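PDB 6SYN: peptidoglycan D,D-transpeptidase FtsI, which probably cross-links septal peptidoglycan during cell division through its D,D-transpeptidase activity and binds penicillin-type antibiotics in its active site. Local coordinates for residues K255-M260 against S326-G331; M260-H265 against L314-S319; S304-V309 against F360-G365. One frame throughout, in Å; residues are numbered along the deposited sequence.

Contact 1 of 3, residues K255-M260 against S326-G331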
# COMPACT_ATOMS: atom_id res chain seq x y z
N LYS A 255 -5.03 -18.32 4.77
CA LYS A 255 -5.24 -19.79 4.63
C LYS A 255 -3.94 -20.53 4.37
O LYS A 255 -3.78 -21.65 4.86
CB LYS A 255 -6.27 -20.09 3.54
CG LYS A 255 -7.70 -19.77 3.92
CD LYS A 255 -8.72 -20.15 2.86
CE LYS A 255 -10.14 -19.86 3.30
NZ LYS A 255 -11.07 -19.82 2.15
N PRO A 256 -2.98 -19.99 3.58
CA PRO A 256 -1.68 -20.66 3.42
C PRO A 256 -0.94 -20.91 4.74
O PRO A 256 -0.22 -21.89 4.80
CB PRO A 256 -0.91 -19.70 2.50
CG PRO A 256 -2.00 -19.02 1.70
CD PRO A 256 -3.10 -18.81 2.72
N MET A 257 -1.14 -20.07 5.76
CA MET A 257 -0.54 -20.26 7.11
C MET A 257 -1.34 -21.30 7.90
O MET A 257 -0.73 -21.99 8.74
CB MET A 257 -0.47 -18.95 7.89
CG MET A 257 0.37 -17.90 7.21
SD MET A 257 0.50 -16.39 8.20
CE MET A 257 -1.07 -15.61 7.85
N VAL A 258 -2.64 -21.45 7.64
CA VAL A 258 -3.47 -22.49 8.32
C VAL A 258 -2.99 -23.87 7.84
O VAL A 258 -2.80 -24.76 8.69
CB VAL A 258 -4.98 -22.32 8.06
CG1 VAL A 258 -5.77 -23.43 8.75
CG2 VAL A 258 -5.49 -20.95 8.48
N VAL A 259 -2.81 -24.01 6.53
CA VAL A 259 -2.32 -25.27 5.88
C VAL A 259 -0.94 -25.60 6.44
O VAL A 259 -0.71 -26.77 6.76
CB VAL A 259 -2.31 -25.14 4.34
CG1 VAL A 259 -1.57 -26.28 3.67
CG2 VAL A 259 -3.73 -25.03 3.80
N MET A 260 -0.07 -24.60 6.59
CA MET A 260 1.31 -24.78 7.12
C MET A 260 1.24 -25.34 8.55
O MET A 260 1.89 -26.36 8.82
CB MET A 260 2.09 -23.46 7.11
CG MET A 260 2.58 -23.07 5.72
SD MET A 260 3.15 -21.36 5.60
CE MET A 260 3.48 -21.25 3.84
N SER A 326 1.50 -14.71 14.34
CA SER A 326 2.54 -13.96 15.11
C SER A 326 3.91 -14.21 14.48
O SER A 326 4.59 -13.23 14.15
CB SER A 326 2.55 -14.35 16.57
OG SER A 326 1.55 -13.64 17.29
N ARG A 327 4.30 -15.48 14.34
CA ARG A 327 5.60 -15.89 13.73
C ARG A 327 5.77 -15.21 12.37
O ARG A 327 6.92 -14.82 12.06
CB ARG A 327 5.68 -17.42 13.59
CG ARG A 327 6.13 -18.14 14.85
CD ARG A 327 6.24 -19.65 14.67
NE ARG A 327 7.63 -20.10 14.64
CZ ARG A 327 8.43 -20.17 15.71
NH1 ARG A 327 9.68 -20.59 15.57
NH2 ARG A 327 7.99 -19.83 16.91
N PHE A 328 4.69 -15.04 11.60
CA PHE A 328 4.70 -14.43 10.25
C PHE A 328 4.63 -12.90 10.34
O PHE A 328 4.83 -12.23 9.31
CB PHE A 328 3.59 -15.02 9.37
CG PHE A 328 4.04 -16.21 8.56
CD1 PHE A 328 3.94 -17.50 9.06
CD2 PHE A 328 4.60 -16.04 7.30
CE1 PHE A 328 4.36 -18.59 8.31
CE2 PHE A 328 5.02 -17.13 6.56
CZ PHE A 328 4.90 -18.41 7.06
N GLY A 329 4.34 -12.37 11.54
CA GLY A 329 4.51 -10.95 11.87
C GLY A 329 3.21 -10.18 11.99
O GLY A 329 3.28 -8.94 12.07
N PHE A 330 2.05 -10.85 12.01
CA PHE A 330 0.77 -10.22 12.40
C PHE A 330 0.89 -9.79 13.87
O PHE A 330 1.55 -10.50 14.67
CB PHE A 330 -0.43 -11.14 12.11
CG PHE A 330 -0.92 -11.15 10.68
CD1 PHE A 330 -0.45 -10.25 9.73
CD2 PHE A 330 -1.90 -12.05 10.29
CE1 PHE A 330 -0.92 -10.27 8.43
CE2 PHE A 330 -2.38 -12.06 8.99
CZ PHE A 330 -1.89 -11.17 8.06
N GLY A 331 0.33 -8.62 14.20
CA GLY A 331 0.34 -8.03 15.56
C GLY A 331 1.69 -7.43 15.92
O GLY A 331 1.92 -7.18 17.12

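Contact 2 of 3, residues M260-H265 against L314-S319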
# COMPACT_ATOMS: atom_id res chain seq x y z
N MET A 260 -0.07 -24.60 6.59
CA MET A 260 1.31 -24.78 7.12
C MET A 260 1.24 -25.34 8.55
O MET A 260 1.89 -26.36 8.82
CB MET A 260 2.09 -23.46 7.11
CG MET A 260 2.58 -23.07 5.72
SD MET A 260 3.15 -21.36 5.60
CE MET A 260 3.48 -21.25 3.84
N THR A 261 0.46 -24.71 9.43
CA THR A 261 0.31 -25.11 10.85
C THR A 261 -0.16 -26.57 10.92
O THR A 261 0.47 -27.35 11.65
CB THR A 261 -0.64 -24.16 11.60
OG1 THR A 261 -0.22 -22.83 11.33
CG2 THR A 261 -0.66 -24.39 13.09
N ALA A 262 -1.21 -26.91 10.18
CA ALA A 262 -1.88 -28.23 10.20
C ALA A 262 -0.91 -29.33 9.74
O ALA A 262 -0.94 -30.42 10.33
CB ALA A 262 -3.12 -28.20 9.34
N LEU A 263 -0.08 -29.04 8.73
CA LEU A 263 0.99 -29.96 8.26
C LEU A 263 1.99 -30.22 9.40
O LEU A 263 2.23 -31.40 9.71
CB LEU A 263 1.67 -29.37 7.02
CG LEU A 263 0.82 -29.36 5.74
CD1 LEU A 263 1.50 -28.57 4.63
CD2 LEU A 263 0.55 -30.78 5.26
N GLN A 264 2.52 -29.16 10.02
CA GLN A 264 3.51 -29.26 11.13
C GLN A 264 2.92 -30.03 12.31
O GLN A 264 3.66 -30.84 12.90
CB GLN A 264 3.95 -27.88 11.62
CG GLN A 264 4.99 -27.95 12.73
CD GLN A 264 5.93 -26.77 12.70
OE1 GLN A 264 7.02 -26.84 12.14
NE2 GLN A 264 5.50 -25.67 13.30
N HIS A 265 1.66 -29.77 12.66
CA HIS A 265 0.95 -30.40 13.81
C HIS A 265 0.54 -31.84 13.47
O HIS A 265 -0.06 -32.49 14.34
CB HIS A 265 -0.26 -29.55 14.23
CG HIS A 265 0.08 -28.38 15.09
ND1 HIS A 265 -0.42 -28.25 16.37
CD2 HIS A 265 0.85 -27.30 14.87
CE1 HIS A 265 0.03 -27.13 16.90
NE2 HIS A 265 0.81 -26.52 16.00
N LEU A 314 -9.74 -26.33 13.98
CA LEU A 314 -10.46 -26.93 15.14
C LEU A 314 -9.90 -28.33 15.47
O LEU A 314 -10.27 -28.85 16.53
CB LEU A 314 -11.97 -26.98 14.84
CG LEU A 314 -12.70 -25.65 14.99
CD1 LEU A 314 -14.07 -25.69 14.32
CD2 LEU A 314 -12.85 -25.26 16.45
N ALA A 315 -9.04 -28.90 14.62
CA ALA A 315 -8.26 -30.12 14.96
C ALA A 315 -6.96 -29.71 15.67
O ALA A 315 -6.08 -30.58 15.84
CB ALA A 315 -7.98 -30.94 13.72
N MET A 316 -6.85 -28.45 16.10
CA MET A 316 -5.66 -27.91 16.81
C MET A 316 -6.09 -26.97 17.92
O MET A 316 -7.21 -26.46 17.89
CB MET A 316 -4.75 -27.16 15.83
CG MET A 316 -4.22 -28.03 14.71
SD MET A 316 -2.96 -27.22 13.70
CE MET A 316 -3.97 -26.08 12.76
N PRO A 317 -5.23 -26.72 18.94
CA PRO A 317 -5.48 -25.70 19.95
C PRO A 317 -5.53 -24.30 19.32
O PRO A 317 -4.80 -24.06 18.37
CB PRO A 317 -4.29 -25.77 20.91
CG PRO A 317 -3.60 -27.09 20.60
CD PRO A 317 -3.94 -27.40 19.16
N SER A 318 -6.38 -23.43 19.86
CA SER A 318 -6.57 -22.02 19.41
C SER A 318 -5.22 -21.30 19.31
O SER A 318 -5.10 -20.42 18.44
CB SER A 318 -7.51 -21.28 20.32
OG SER A 318 -6.93 -21.08 21.60
N SER A 319 -4.24 -21.68 20.14
CA SER A 319 -2.91 -21.01 20.28
C SER A 319 -2.03 -21.24 19.04
O SER A 319 -1.11 -20.42 18.83
CB SER A 319 -2.21 -21.47 21.52
OG SER A 319 -1.90 -22.85 21.43

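Contact 3 of 3, residues S304-V309 against F360-G365. With CB9 ((2R,4S)-2-[(1R)-1-{[(2S)-2-carboxy-2-phenylacetyl]amino}-2-oxoethyl]-5,5-dimethyl-1,3-thiazolidine-4-carboxylic acid), chain D.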
# COMPACT_ATOMS: atom_id res chain seq x y z
N SER A 304 -10.51 -22.17 -2.24
CA SER A 304 -10.69 -21.33 -1.03
C SER A 304 -11.84 -21.90 -0.18
O SER A 304 -12.90 -21.27 -0.09
CB SER A 304 -10.91 -19.89 -1.40
OG SER A 304 -10.39 -19.05 -0.38
N SER A 305 -11.61 -23.07 0.42
CA SER A 305 -12.58 -23.77 1.30
C SER A 305 -12.53 -23.18 2.71
O SER A 305 -11.49 -23.31 3.38
CB SER A 305 -12.33 -25.26 1.31
OG SER A 305 -13.31 -25.94 2.08
N ASN A 306 -13.63 -22.57 3.15
CA ASN A 306 -13.82 -22.07 4.54
C ASN A 306 -14.00 -23.28 5.47
O ASN A 306 -13.38 -23.28 6.54
CB ASN A 306 -15.00 -21.11 4.67
CG ASN A 306 -14.74 -19.73 4.09
OD1 ASN A 306 -13.64 -19.42 3.64
ND2 ASN A 306 -15.75 -18.89 4.10
N VAL A 307 -14.82 -24.26 5.07
CA VAL A 307 -15.06 -25.51 5.85
C VAL A 307 -13.71 -26.22 6.04
O VAL A 307 -13.39 -26.59 7.19
CB VAL A 307 -16.08 -26.44 5.17
CG1 VAL A 307 -16.03 -27.85 5.74
CG2 VAL A 307 -17.50 -25.89 5.26
N GLY A 308 -12.97 -26.39 4.93
CA GLY A 308 -11.63 -27.00 4.86
C GLY A 308 -10.71 -26.46 5.94
O GLY A 308 -10.23 -27.28 6.75
N VAL A 309 -10.50 -25.14 5.97
CA VAL A 309 -9.56 -24.46 6.92
C VAL A 309 -10.16 -24.44 8.33
O VAL A 309 -9.37 -24.48 9.30
CB VAL A 309 -9.14 -23.05 6.46
CG1 VAL A 309 -8.30 -23.09 5.20
CG2 VAL A 309 -10.33 -22.11 6.29
N PHE A 360 -11.07 -17.20 12.55
CA PHE A 360 -9.61 -16.90 12.54
C PHE A 360 -8.90 -17.70 11.44
O PHE A 360 -7.86 -17.21 10.95
CB PHE A 360 -8.97 -17.22 13.90
CG PHE A 360 -7.74 -16.41 14.23
CD1 PHE A 360 -7.79 -15.02 14.26
CD2 PHE A 360 -6.54 -17.03 14.54
CE1 PHE A 360 -6.67 -14.28 14.57
CE2 PHE A 360 -5.42 -16.28 14.86
CZ PHE A 360 -5.48 -14.91 14.87
N SER A 361 -9.42 -18.87 11.07
CA SER A 361 -8.84 -19.74 10.01
C SER A 361 -9.16 -19.21 8.61
O SER A 361 -8.52 -19.69 7.66
CB SER A 361 -9.27 -21.18 10.18
OG SER A 361 -10.58 -21.40 9.67
N PHE A 362 -10.11 -18.29 8.46
CA PHE A 362 -10.35 -17.58 7.17
C PHE A 362 -10.33 -16.07 7.43
O PHE A 362 -11.09 -15.32 6.77
CB PHE A 362 -11.58 -18.12 6.43
CG PHE A 362 -12.80 -18.45 7.25
CD1 PHE A 362 -13.77 -17.49 7.51
CD2 PHE A 362 -13.03 -19.74 7.70
CE1 PHE A 362 -14.91 -17.81 8.23
CE2 PHE A 362 -14.17 -20.06 8.42
CZ PHE A 362 -15.11 -19.10 8.69
N GLY A 363 -9.47 -15.64 8.36
CA GLY A 363 -8.91 -14.28 8.45
C GLY A 363 -9.83 -13.25 9.08
O GLY A 363 -9.60 -12.06 8.82
N TYR A 364 -10.81 -13.66 9.89
CA TYR A 364 -11.64 -12.73 10.72
C TYR A 364 -11.18 -12.82 12.18
O TYR A 364 -10.84 -13.94 12.62
CB TYR A 364 -13.13 -13.03 10.52
CG TYR A 364 -13.63 -12.77 9.13
CD1 TYR A 364 -13.72 -11.48 8.63
CD2 TYR A 364 -13.99 -13.82 8.29
CE1 TYR A 364 -14.16 -11.23 7.34
CE2 TYR A 364 -14.44 -13.59 7.00
CZ TYR A 364 -14.53 -12.29 6.52
OH TYR A 364 -14.98 -12.05 5.25
N GLY A 365 -11.14 -11.69 12.89
CA GLY A 365 -10.74 -11.60 14.32
C GLY A 365 -9.41 -10.89 14.54
O GLY A 365 -8.92 -10.90 15.69
C CB9 D . -12.12 -15.72 1.86
N CB9 D . -14.62 -15.52 1.68
O CB9 D . -11.92 -14.55 1.64
CA CB9 D . -13.46 -16.42 1.70
CB CB9 D . -13.40 -17.40 0.49
CAA CB9 D . -14.27 -17.49 -3.05
CAB CB9 D . -15.43 -15.46 -2.18
OAD CB9 D . -12.45 -14.77 -3.37
OAE CB9 D . -18.62 -14.42 3.92
OAF CB9 D . -15.23 -16.12 3.75
OAG CB9 D . -10.99 -16.13 -2.52
OAH CB9 D . -16.65 -13.67 4.21
CAJ CB9 D . -18.50 -13.48 -1.24
CAK CB9 D . -18.73 -14.80 -0.92
CAL CB9 D . -17.77 -12.70 -0.37
CAM CB9 D . -18.24 -15.34 0.25
CAN CB9 D . -17.26 -13.23 0.80
NAP CB9 D . -12.46 -16.98 -0.56
SAQ CB9 D . -14.99 -17.50 -0.40
CAR CB9 D . -12.07 -15.58 -2.53
CAS CB9 D . -17.46 -14.34 3.62
CAT CB9 D . -15.52 -15.62 2.66
CAU CB9 D . -17.46 -14.57 1.12
CAX CB9 D . -13.05 -15.93 -1.40
CAY CB9 D . -16.98 -15.19 2.42
CAZ CB9 D . -14.41 -16.54 -1.87

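Contact 1 of 3, residues K255-M260 against S326-G331
Met-257 and Phe-328 meet through a thioether laid against an aromatic ring. CG of Met-257 lies over one face, 4.2 Å from the centroid of the Phe-328 ring and 16° off its normal, a CH-pi contact. SD comes in obliquely and reaches CG of Phe-328 at 3.6 Å. Because the Met-257 chain bends at its last torsion (chi3 -79°), its methyl turns away from this ring towards a second one, with CE 4.0 Å from CE2 of Phe-330. One turn further along the helix, the extended Met-260 brings SD within 3.7 Å of CZ of Phe-328, again obliquely. Methionine suits both places, since a flexible, polarisable chain can follow flat rings set at different angles. The two phenylalanines flank Gly-329, whose positive phi closes helix 319-327 in a Schellman motif, and the turn delivers both rings to the same helix. Beyond them, Phe-328 packs on Ile-380 of helix 370-381 and Met-260 on Val-412 of helix 406-416. The result is a pair of buried Met-aromatic contacts in the transpeptidase domain, between the end of helix 319-327 and helix 255-264, whose Lys-255 fits, with Ser-252, the SxxK motif of penicillin-binding proteins.

Contact 2 of 3, residues M260-H265 against L314-S319
Met-316 reaches from the loop between helices 306-314 and 319-327 to the C-terminal end of helix 255-264, where its thioether meets both an aromatic ring and the helix surface. SD sits over one face of the imidazole of His-265, 3.9 Å from the ring centroid and 26° off the normal. It is displaced towards the rim on the CB side, so its closest ring atom is CG of His-265, at 3.5 Å. The same sulfur also touches the helix, 3.7 Å from CG2 of Thr-261. A bend at the end of the Met-316 chain (chi3 -74°) turns CE away from the imidazole and onto the helix, where it lies 3.7 Å from CG2 of Thr-261 and 4.1 Å from CB of Ala-262.

Thr-261 presents its two branches to different surroundings. Its methyl, placed opposite the backbone N across the CA-CB bond, meets the methionine, whereas OG1 lies beside that N and hydrogen-bonds to Met-257 O, one turn back, and to Thr-324 OG1 on helix 319-327. A threonine can therefore serve a greasy contact while its hydroxyl is satisfied within the helix bundle. Ala-262 suits its place by being small: SD of Met-316 comes to 3.8 Å from CA of Ala-262, at the backbone itself. His-265, the first residue beyond the helix, is exposed, and its flat polar ring makes a suitable lid, one face on sulfur. The carbonyl O of Met-316 is hydrogen-bonded to Arg-357 NH2 of helix 354-360, and the Met-316 side chain also touches Val-267. This is a sulfur-aromatic contact at a helix end, tying an interhelical loop to helix 255-264 at the far end of that helix from the active site.

Contact 3 of 3, residues S304-V309 against F360-G365
Asn-306 lays its amide over one face of the Phe-362 ring, the two planes only 13° apart. CG of Asn-306 stands 3.9 Å above the ring plane, offset towards the rim, and its CB adds a CH-pi contact at 4.2 Å from the Phe-362 centroid. Phe-362 carries its CG between the backbone N and the carbonyl carbon (chi1 41°), a placement that brings the ring up against Asn-306. With the amide resting flat on the ring, its two polar ends point to different partners. ND2 of Asn-306 donates to OAF, the side-chain amide oxygen of the opened penicillin CB9, at 2.8 Å and 157°, while OD1 accepts from Lys-255 NZ. Val-309, one turn along the helix, comes at the edge of the same ring, its CG2 3.9 Å from CD2 of Phe-362. That methyl also packs against Ser-361, whose hydroxyl is hydrogen-bonded to Ala-358 O.

Both segments reach the ligand. Ser-304 OG accepts from the thiazolidine nitrogen NAP of CB9 at 2.9 Å and is bonded to Lys-255 and Lys-439 as well; Tyr-364 OH donates to the ligand carboxylate at OAH and is bonded to Lys-444 N. Between Ser-304 and Asn-306, Ser-305 caps the helix, its OG accepting from Gly-308 N at 2.9 Å. These three residues fit the SxN motif of penicillin-binding proteins. Asparagine offers a donor and an acceptor from one flat group. Phenylalanine gives it an apolar bed without competing for its hydrogen bonds; packing and bonding together probably hold the amide in the orientation that meets the ligand.

In the fold
Helix 255-264 runs through the whole set: contacts 1 and 2 share it and meet at Met-260, while contact 3 is joined to it through Lys-255. Contacts 1 and 3 are wholly buried; contact 2 is mostly so, but opens to the surface at His-265. Contacts 1 and 2 are apolar, with methionine sulfur against aromatic rings and no hydrogen bond across either. Contact 3 likewise has no direct hydrogen bond between its segments, yet both bond to CB9, which bridges them. Chemistry thus changes along the helix, from active-site polarity at its start to thioether packing further on.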